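Local atomic coordinates of sulfate transporter sulfate transporter family protein (Wolinella succinogenes, PDB entry 4DGF), a protein that probably transports sulfate or related anions across the membrane as a SulP-family exchanger, the part given here being its STAS domain. Residues Val62-Ala67 with Ser93-Gly98. Residues are numbered along the deposited sequence; the frame is centred on the assembly and turned at random.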
loop_
_atom_site.group_PDB
_atom_site.type_symbol
_atom_site.label_atom_id
_atom_site.label_comp_id
_atom_site.label_asym_id
_atom_site.label_seq_id
_atom_site.Cartn_x
_atom_site.Cartn_y
_atom_site.Cartn_z
ATOM N N VAL A 62 8.356 7.146 -1.691
ATOM C CA VAL A 62 8.855 6.737 -0.364
ATOM C C VAL A 62 10.202 6.015 -0.625
ATOM O O VAL A 62 10.213 4.809 -0.981
ATOM C CB VAL A 62 7.910 5.752 0.238
ATOM C CG1 VAL A 62 8.388 5.453 1.649
ATOM C CG2 VAL A 62 6.513 6.340 0.351
ATOM N N PRO A 63 11.330 6.719 -0.385
ATOM C CA PRO A 63 12.560 5.961 -0.413
ATOM C C PRO A 63 13.046 5.297 0.856
ATOM O O PRO A 63 13.981 4.414 0.770
ATOM C CB PRO A 63 13.604 6.999 -0.892
ATOM C CG PRO A 63 13.051 8.330 -0.431
ATOM C CD PRO A 63 11.546 8.173 -0.173
ATOM N N VAL A 64 12.444 5.641 2.014
ATOM C CA VAL A 64 13.008 5.308 3.279
ATOM C C VAL A 64 11.782 5.196 4.197
ATOM O O VAL A 64 10.728 5.850 3.971
ATOM C CB VAL A 64 14.024 6.427 3.865
ATOM C CG1 VAL A 64 15.305 6.445 3.047
ATOM C CG2 VAL A 64 13.395 7.780 3.911
ATOM N N ILE A 65 11.910 4.339 5.176
ATOM C CA ILE A 65 10.925 4.150 6.254
ATOM C C ILE A 65 11.732 3.910 7.570
ATOM O O ILE A 65 12.761 3.141 7.556
ATOM C CB ILE A 65 10.028 2.965 5.862
ATOM C CG1 ILE A 65 8.928 2.667 6.911
ATOM C CG2 ILE A 65 10.949 1.765 5.616
ATOM C CD1 ILE A 65 7.947 1.726 6.345
ATOM N N ASP A 66 11.280 4.534 8.693
ATOM C CA ASP A 66 12.023 4.236 9.912
ATOM C C ASP A 66 11.240 3.239 10.800
ATOM O O ASP A 66 10.258 2.599 10.321
ATOM C CB ASP A 66 12.220 5.550 10.629
ATOM C CG ASP A 66 10.962 6.045 11.372
ATOM O OD1 ASP A 66 9.820 5.756 10.900
ATOM O OD2 ASP A 66 11.070 6.850 12.370
ATOM N N ALA A 67 11.643 3.102 12.067
ATOM C CA ALA A 67 10.985 2.102 12.878
ATOM C C ALA A 67 9.474 2.482 13.146
ATOM O O ALA A 67 8.623 1.599 13.288
ATOM C CB ALA A 67 11.721 1.946 14.188
ATOM N N SER A 93 10.473 0.958 -4.711
ATOM C CA SER A 93 11.806 1.030 -5.361
ATOM C C SER A 93 12.669 -0.146 -4.792
ATOM O O SER A 93 12.360 -0.746 -3.810
ATOM C CB SER A 93 12.515 2.325 -4.982
ATOM O OG SER A 93 12.724 2.347 -3.562
ATOM N N ASP A 94 13.775 -0.427 -5.453
ATOM C CA ASP A 94 14.697 -1.432 -4.914
ATOM C C ASP A 94 15.252 -1.104 -3.525
ATOM O O ASP A 94 15.324 -1.985 -2.689
ATOM C CB ASP A 94 15.851 -1.579 -5.920
ATOM C CG ASP A 94 15.468 -2.384 -7.138
ATOM O OD1 ASP A 94 14.345 -2.948 -7.205
ATOM O OD2 ASP A 94 16.326 -2.452 -8.074
ATOM N N ARG A 95 15.448 0.183 -3.204
ATOM C CA ARG A 95 15.930 0.514 -1.875
ATOM C C ARG A 95 14.826 0.312 -0.841
ATOM O O ARG A 95 15.028 -0.336 0.201
ATOM C CB ARG A 95 16.437 1.931 -1.865
ATOM C CG ARG A 95 16.745 2.280 -0.428
ATOM C CD ARG A 95 17.141 3.714 -0.378
ATOM N NE ARG A 95 17.514 3.868 1.029
ATOM C CZ ARG A 95 18.202 4.879 1.520
ATOM N NH1 ARG A 95 18.559 5.879 0.718
ATOM N NH2 ARG A 95 18.428 4.909 2.833
ATOM N N LEU A 96 13.606 0.757 -1.170
ATOM C CA LEU A 96 12.524 0.455 -0.190
ATOM C C LEU A 96 12.290 -1.035 0.054
ATOM O O LEU A 96 12.036 -1.487 1.212
ATOM C CB LEU A 96 11.234 1.173 -0.626
ATOM C CG LEU A 96 10.079 0.924 0.345
ATOM C CD1 LEU A 96 10.392 1.543 1.702
ATOM C CD2 LEU A 96 8.895 1.735 -0.204
ATOM N N TYR A 97 12.319 -1.816 -1.006
ATOM C CA TYR A 97 12.074 -3.240 -0.915
ATOM C C TYR A 97 13.134 -3.840 0.056
ATOM O O TYR A 97 12.786 -4.654 0.903
ATOM C CB TYR A 97 12.234 -3.876 -2.328
ATOM C CG TYR A 97 12.008 -5.369 -2.330
ATOM C CD1 TYR A 97 10.760 -5.903 -2.566
ATOM C CD2 TYR A 97 13.070 -6.210 -2.078
ATOM C CE1 TYR A 97 10.585 -7.286 -2.606
ATOM C CE2 TYR A 97 12.890 -7.567 -2.106
ATOM C CZ TYR A 97 11.628 -8.089 -2.360
ATOM O OH TYR A 97 11.427 -9.472 -2.388
ATOM N N GLY A 98 14.372 -3.384 -0.117
ATOM C CA GLY A 98 15.465 -3.920 0.714
ATOM C C GLY A 98 15.160 -3.648 2.201
ATOM O O GLY A 98 15.374 -4.547 3.018
HETATM O O HOH W 1 9.665 3.288 -3.200
#
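With CG anti to the backbone N (chi1 -179°), Leu96 starts its side chain toward the loop, and chi2 of 65° then turns CD1 to Ile65 and CD2 to Val62, while the extended chain of Arg95 carries NE past Pro63 O. Leu96 CD2 lies 3.4 Å from Val62 O and also meets Val62 CB. The other methyl, CD1, comes to 4.0 Å from Ile65 CG2, where the two side chains cross at about a right angle. An alanine here would remove CG, CD1 and CD2 and would probably open a gap between Val62 and Ile65 at the helix start.

Arg95 makes a different kind of contact: Val64 CG1 sits over one face of its guanidinium, offset toward the rim and 3.5 Å from NH2, and Arg95 CD passes 3.4 Å from Pro63 O. Both segments belong to the STAS domain, which combines a parallel sheet of strands 24-28, 54-58 and 86-90 with helices; here the loop between strand 54-58 and helix 67-83 meets the start of helix 94-103. Ile65 extends the apolar packing along that helix to Ala99 and Phe103.

Ser93 is the N-cap of helix 94-103, its OG accepting from Leu96 N at 3.0 Å with a nearly straight N-H...O angle of 169°, which ties down the turn that carries Leu96. A water accepts from Ser93 N at 2.9 Å and lies 2.7 Å from Val62 O, to which it probably donates. At the far end of the loop, Asp66 caps helix 67-83 through OD1 to Gly69 N.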